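Local structure of MTH0777 (Methanothermobacter thermautotrophicus, 1KJN) at residues A[92-95]-A[96-100]; A[110-114]-A[115-119]. The protein is of unknown function, belongs to the DUF1890 family and has an alpha/beta fold around a six-stranded parallel sheet, probably forming a dimer. All coordinates share one frame; numbering follows the deposited sequence.

Contact 1: A[92-95]-A[96-100]; sequences AAYL and VTFAG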
ATOM      1  N   ALA A  92      19.384   2.962   4.071  1.00 20.79           N
ATOM      2  CA  ALA A  92      20.179   4.176   4.302  1.00 25.53           C
ATOM      3  C   ALA A  92      21.412   4.210   3.389  1.00 23.19           C
ATOM      4  O   ALA A  92      21.720   5.247   2.801  1.00 24.45           O
ATOM      5  CB  ALA A  92      20.579   4.326   5.766  1.00 23.54           C
ATOM      6  N   ALA A  93      22.058   3.063   3.190  1.00 21.99           N
ATOM      7  CA  ALA A  93      23.240   3.027   2.315  1.00 22.94           C
ATOM      8  C   ALA A  93      22.856   3.391   0.887  1.00 22.77           C
ATOM      9  O   ALA A  93      23.575   4.125   0.224  1.00 26.18           O
ATOM     10  CB  ALA A  93      23.931   1.648   2.366  1.00 23.63           C
ATOM     11  N   TYR A  94      21.720   2.886   0.407  1.00 25.61           N
ATOM     12  CA  TYR A  94      21.291   3.212  -0.951  1.00 21.34           C
ATOM     13  C   TYR A  94      21.068   4.716  -1.088  1.00 20.89           C
ATOM     14  O   TYR A  94      21.491   5.319  -2.072  1.00 19.64           O
ATOM     15  CB  TYR A  94      20.014   2.456  -1.327  1.00 28.64           C
ATOM     16  CG  TYR A  94      20.277   1.179  -2.099  1.00 35.41           C
ATOM     17  CD1 TYR A  94      19.960  -0.067  -1.559  1.00 40.88           C
ATOM     18  CD2 TYR A  94      20.863   1.214  -3.362  1.00 34.61           C
ATOM     19  CE1 TYR A  94      20.225  -1.249  -2.261  1.00 42.87           C
ATOM     20  CE2 TYR A  94      21.126   0.043  -4.071  1.00 39.48           C
ATOM     21  CZ  TYR A  94      20.807  -1.183  -3.513  1.00 43.54           C
ATOM     22  OH  TYR A  94      21.080  -2.336  -4.216  1.00 49.64           O
ATOM     23  N   LEU A  95      20.399   5.318  -0.104  1.00 17.12           N
ATOM     24  CA  LEU A  95      20.134   6.750  -0.146  1.00 19.67           C
ATOM     25  C   LEU A  95      21.453   7.521  -0.204  1.00 20.84           C
ATOM     26  O   LEU A  95      21.556   8.511  -0.921  1.00 21.64           O
ATOM     27  CB  LEU A  95      19.307   7.205   1.069  1.00 18.79           C
ATOM     28  CG  LEU A  95      19.021   8.715   1.114  1.00 23.99           C
ATOM     29  CD1 LEU A  95      18.318   9.135  -0.184  1.00 20.29           C
ATOM     30  CD2 LEU A  95      18.205   9.113   2.342  1.00 17.50           C
ATOM     31  N   VAL A  96      22.453   7.062   0.547  1.00 20.34           N
ATOM     32  CA  VAL A  96      23.765   7.716   0.575  1.00 24.79           C
ATOM     33  C   VAL A  96      24.369   7.682  -0.827  1.00 18.49           C
ATOM     34  O   VAL A  96      24.791   8.712  -1.359  1.00 22.83           O
ATOM     35  CB  VAL A  96      24.734   7.013   1.581  1.00 28.31           C
ATOM     36  CG1 VAL A  96      26.177   7.583   1.454  1.00 23.81           C
ATOM     37  CG2 VAL A  96      24.236   7.206   3.003  1.00 29.98           C
ATOM     38  N   THR A  97      24.306   6.510  -1.453  1.00 20.63           N
ATOM     39  CA  THR A  97      24.859   6.338  -2.789  1.00 19.15           C
ATOM     40  C   THR A  97      24.150   7.254  -3.777  1.00 23.30           C
ATOM     41  O   THR A  97      24.797   7.983  -4.521  1.00 21.19           O
ATOM     42  CB  THR A  97      24.753   4.879  -3.274  1.00 25.47           C
ATOM     43  OG1 THR A  97      25.452   4.009  -2.370  1.00 23.94           O
ATOM     44  CG2 THR A  97      25.356   4.743  -4.668  1.00 21.95           C
ATOM     45  N   PHE A  98      22.822   7.235  -3.773  1.00 18.63           N
ATOM     46  CA  PHE A  98      22.077   8.073  -4.699  1.00 20.37           C
ATOM     47  C   PHE A  98      22.334   9.556  -4.475  1.00 21.89           C
ATOM     48  O   PHE A  98      22.364  10.336  -5.417  1.00 17.99           O
ATOM     49  CB  PHE A  98      20.572   7.785  -4.604  1.00 20.78           C
ATOM     50  CG  PHE A  98      20.144   6.524  -5.314  1.00 26.00           C
ATOM     51  CD1 PHE A  98      20.173   6.446  -6.704  1.00 26.77           C
ATOM     52  CD2 PHE A  98      19.676   5.426  -4.592  1.00 26.15           C
ATOM     53  CE1 PHE A  98      19.733   5.294  -7.360  1.00 30.46           C
ATOM     54  CE2 PHE A  98      19.236   4.269  -5.244  1.00 21.54           C
ATOM     55  CZ  PHE A  98      19.261   4.203  -6.624  1.00 23.01           C
ATOM     56  N   ALA A  99      22.522   9.940  -3.221  1.00 18.81           N
ATOM     57  CA  ALA A  99      22.761  11.338  -2.898  1.00 25.27           C
ATOM     58  C   ALA A  99      24.131  11.811  -3.360  1.00 23.80           C
ATOM     59  O   ALA A  99      24.267  12.939  -3.797  1.00 26.78           O
ATOM     60  CB  ALA A  99      22.584  11.578  -1.401  1.00 18.66           C
ATOM     61  N   GLY A 100      25.127  10.928  -3.291  1.00 25.45           N
ATOM     62  CA  GLY A 100      26.480  11.281  -3.699  1.00 28.03           C
ATOM     63  C   GLY A 100      26.553  11.549  -5.188  1.00 27.15           C
ATOM     64  O   GLY A 100      27.293  12.420  -5.641  1.00 27.87           O
TER

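Contact 2: A[110-114]-A[115-119]; sequences IFDRD and ADVLE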
ATOM      1  N   ILE A 110      12.760   8.478   7.688  1.00 20.08           N
ATOM      2  CA  ILE A 110      13.160   7.392   8.563  1.00 21.31           C
ATOM      3  C   ILE A 110      12.044   6.897   9.460  1.00 23.28           C
ATOM      4  O   ILE A 110      11.393   7.687  10.137  1.00 24.09           O
ATOM      5  CB  ILE A 110      14.362   7.838   9.412  1.00 22.66           C
ATOM      6  CG1 ILE A 110      15.504   8.251   8.470  1.00 23.46           C
ATOM      7  CG2 ILE A 110      14.755   6.743  10.411  1.00 21.33           C
ATOM      8  CD1 ILE A 110      16.738   8.812   9.155  1.00 26.39           C
ATOM      9  N   PHE A 111      11.851   5.580   9.484  1.00 22.85           N
ATOM     10  CA  PHE A 111      10.798   5.008  10.298  1.00 19.83           C
ATOM     11  C   PHE A 111      11.055   3.598  10.788  1.00 21.98           C
ATOM     12  O   PHE A 111      11.646   2.770  10.097  1.00 20.68           O
ATOM     13  CB  PHE A 111       9.460   5.060   9.554  1.00 19.17           C
ATOM     14  CG  PHE A 111       9.430   4.247   8.293  1.00 19.68           C
ATOM     15  CD1 PHE A 111      10.066   4.703   7.136  1.00 22.18           C
ATOM     16  CD2 PHE A 111       8.790   3.012   8.267  1.00 17.44           C
ATOM     17  CE1 PHE A 111      10.070   3.937   5.966  1.00 26.59           C
ATOM     18  CE2 PHE A 111       8.787   2.236   7.108  1.00 23.64           C
ATOM     19  CZ  PHE A 111       9.429   2.699   5.952  1.00 24.18           C
ATOM     20  N   ASP A 112      10.586   3.349  12.005  1.00 24.91           N
ATOM     21  CA  ASP A 112      10.675   2.066  12.678  1.00 28.38           C
ATOM     22  C   ASP A 112       9.918   2.283  13.996  1.00 28.81           C
ATOM     23  O   ASP A 112       9.799   3.419  14.464  1.00 28.44           O
ATOM     24  CB  ASP A 112      12.140   1.699  12.945  1.00 25.77           C
ATOM     25  CG  ASP A 112      12.301   0.268  13.426  1.00 28.19           C
ATOM     26  OD1 ASP A 112      12.587  -0.609  12.593  1.00 30.55           O
ATOM     27  OD2 ASP A 112      12.138   0.020  14.633  1.00 31.98           O
ATOM     28  N   ARG A 113       9.389   1.222  14.590  1.00 32.02           N
ATOM     29  CA  ARG A 113       8.666   1.376  15.855  1.00 37.30           C
ATOM     30  C   ARG A 113       9.597   1.534  17.050  1.00 36.51           C
ATOM     31  O   ARG A 113       9.220   2.096  18.072  1.00 40.52           O
ATOM     32  CB  ARG A 113       7.700   0.214  16.078  1.00 37.90           C
ATOM     33  CG  ARG A 113       6.425   0.348  15.263  1.00 41.64           C
ATOM     34  CD  ARG A 113       5.629   1.598  15.649  1.00 43.37           C
ATOM     35  NE  ARG A 113       5.020   1.466  16.969  1.00 50.64           N
ATOM     36  CZ  ARG A 113       4.238   2.380  17.541  1.00 52.04           C
ATOM     37  NH1 ARG A 113       3.956   3.520  16.919  1.00 46.94           N
ATOM     38  NH2 ARG A 113       3.729   2.144  18.744  1.00 55.42           N
ATOM     39  N   ASP A 114      10.822   1.056  16.902  1.00 36.34           N
ATOM     40  CA  ASP A 114      11.812   1.135  17.966  1.00 37.28           C
ATOM     41  C   ASP A 114      12.535   2.482  17.874  1.00 35.79           C
ATOM     42  O   ASP A 114      13.202   2.767  16.875  1.00 33.61           O
ATOM     43  CB  ASP A 114      12.810  -0.029  17.805  1.00 40.86           C
ATOM     44  CG  ASP A 114      13.785  -0.168  18.985  1.00 48.31           C
ATOM     45  OD1 ASP A 114      14.198   0.850  19.577  1.00 42.76           O
ATOM     46  OD2 ASP A 114      14.161  -1.319  19.305  1.00 53.07           O
ATOM     47  N   ALA A 115      12.399   3.298  18.921  1.00 35.92           N
ATOM     48  CA  ALA A 115      13.056   4.609  18.985  1.00 35.08           C
ATOM     49  C   ALA A 115      14.586   4.518  18.873  1.00 36.77           C
ATOM     50  O   ALA A 115      15.217   5.387  18.279  1.00 39.00           O
ATOM     51  CB  ALA A 115      12.672   5.329  20.272  1.00 34.75           C
ATOM     52  N   ASP A 116      15.177   3.465  19.437  1.00 36.45           N
ATOM     53  CA  ASP A 116      16.626   3.269  19.386  1.00 38.88           C
ATOM     54  C   ASP A 116      17.088   3.061  17.955  1.00 38.47           C
ATOM     55  O   ASP A 116      18.065   3.660  17.519  1.00 34.82           O
ATOM     56  CB  ASP A 116      17.063   2.069  20.241  1.00 43.59           C
ATOM     57  CG  ASP A 116      16.823   2.284  21.729  1.00 51.74           C
ATOM     58  OD1 ASP A 116      16.943   3.441  22.197  1.00 50.27           O
ATOM     59  OD2 ASP A 116      16.516   1.292  22.433  1.00 57.35           O
ATOM     60  N   VAL A 117      16.374   2.202  17.233  1.00 35.24           N
ATOM     61  CA  VAL A 117      16.700   1.922  15.846  1.00 35.32           C
ATOM     62  C   VAL A 117      16.592   3.220  15.048  1.00 33.49           C
ATOM     63  O   VAL A 117      17.456   3.510  14.224  1.00 30.13           O
ATOM     64  CB  VAL A 117      15.766   0.845  15.246  1.00 38.83           C
ATOM     65  CG1 VAL A 117      16.063   0.648  13.767  1.00 39.67           C
ATOM     66  CG2 VAL A 117      15.918  -0.469  16.006  1.00 35.75           C
ATOM     67  N   LEU A 118      15.562   4.020  15.326  1.00 31.09           N
ATOM     68  CA  LEU A 118      15.400   5.285  14.617  1.00 33.95           C
ATOM     69  C   LEU A 118      16.598   6.165  14.877  1.00 35.84           C
ATOM     70  O   LEU A 118      17.109   6.805  13.959  1.00 35.13           O
ATOM     71  CB  LEU A 118      14.154   6.038  15.079  1.00 37.31           C
ATOM     72  CG  LEU A 118      12.831   5.383  14.743  1.00 40.90           C
ATOM     73  CD1 LEU A 118      11.703   6.336  15.014  1.00 45.80           C
ATOM     74  CD2 LEU A 118      12.853   5.020  13.297  1.00 42.78           C
ATOM     75  N   GLU A 119      17.042   6.190  16.135  1.00 36.25           N
ATOM     76  CA  GLU A 119      18.180   7.015  16.536  1.00 39.25           C
ATOM     77  C   GLU A 119      19.440   6.696  15.741  1.00 35.65           C
ATOM     78  O   GLU A 119      20.100   7.598  15.228  1.00 36.79           O
ATOM     79  CB  GLU A 119      18.450   6.869  18.034  1.00 42.30           C
ATOM     80  CG  GLU A 119      19.331   7.973  18.605  1.00 52.90           C
ATOM     81  CD  GLU A 119      19.627   7.792  20.090  1.00 60.66           C
ATOM     82  OE1 GLU A 119      18.708   7.403  20.854  1.00 62.16           O
ATOM     83  OE2 GLU A 119      20.784   8.052  20.494  1.00 63.62           O
TER
HETATM   84  O   HOH W   1      10.693   2.789  21.043  1.00 37.28           O
HETATM   85  O   HOH W   2      15.682  -1.333  21.611  1.00 45.68           O

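Contact 1: A[92-95]-A[96-100]
Residues 92-95 and 96-100 are consecutive turns of helix 89-102, joined by backbone bonds from each residue to the one four places back: V96 N to A92 O, T97 N to A93 O, F98 N to Y94 O and A99 N to L95 O. The F98 bond is the straightest of the four, at 172° over 2.9 Å between F98 N and Y94 O. Y94 and F98, one turn apart, carry the side-chain contact. Their rings leave the helix in a similar direction. They meet obliquely, with Y94 CD2 3.9 Å from F98 CE2, in apolar contact. F98 has CG anti to its carbonyl carbon (chi1 -78°), which sends the ring back over the preceding turn. Its CD2 comes to 3.1 Å from Y94 O, the same carbonyl that takes the F98 N-H. The hydroxyl of Y94 is hydrogen-bonded to E68 OE2 of helix 67-73. The F98 ring is buried against L67, C70 and I71 of that helix and against L10, V12 and L82 of the sheet. On another side of the helix, V96 places CG2 beside its own backbone N, 3.2 Å from A92 O. A99 CB sits 3.3 Å from L95 O. L95 and A99 face inward, both touching L129, with L95 also on V86 and A99 on L82. T97 is exposed; its OG1 lies 3.2 Å from A93 O. This is regular alpha-helical i to i+4 packing, with one face against the sheet, in the helix of the beta-alpha-beta unit formed by strand 81-86, helix 89-102 and strand 105-111.

Contact 2: A[110-114]-A[115-119]
This local contact is a capped helix start, where strand 105-111 turns into helix 115-128 of a beta-alpha-beta unit that continues to strand 132-136. D114 is the N-cap. Its OD1 accepts from D116 N at 2.8 Å, on the anti side and 21° out of the carboxylate plane, and weakly from V117 N. With CG anti to the backbone N (chi1 -172°), the D114 carboxylate swings over the first turn and takes up N-H groups that have no helical carbonyl before them. The helix then begins in earnest with L118 N bonded to D114 O at 3.1 Å. An Asx turn precedes the cap: D112 OD2 accepts from D114 N at 2.8 Å, with an N-H...O angle of 160°. The D112 side chain runs across V117, and V117 CG1 lies 3.8 Å from D112 CG. V117 thus lies against both aspartates, CG1 on D112 and CG2 on CB and CG of D114. Were D112 replaced by an alanine, D114 N would probably lose its side-chain acceptor and V117 CG1 the carboxyl group it packs on. L118 fills the inner side of the turn. Its CD2 sits over the backbone between F111 and D112 and meets I110 CG2 where the two side chains pass, oppositely directed. I110 itself is buried among L121, V122 and I125 of the helix and V86, I133 and A135 of the neighbouring strands. R113 points away and bonds through NH1 to R137 O. The carboxylates of D114 and D116 come close, and a water donates to both, lying 2.8 Å from D114 OD2 and 2.9 Å from D116 OD2.

Contact 1 lies in the middle of helix 89-102 and contact 2 at the start of helix 115-128; strand 105-111 follows the first helix and leads into the second. Their centres are about 19 Å apart, and their nearest atoms about 7 Å apart do not touch. Both are partly buried, but contact 1 lies nearer the centre of the chain, about 11 Å against 16 Å. Contact 1 is mainly main-chain bonding and apolar packing. Contact 2 adds carboxylates and waters on its outer side, while I110 and L118 form its apolar inner side. V86 touches L95 of contact 1 and I110 of contact 2.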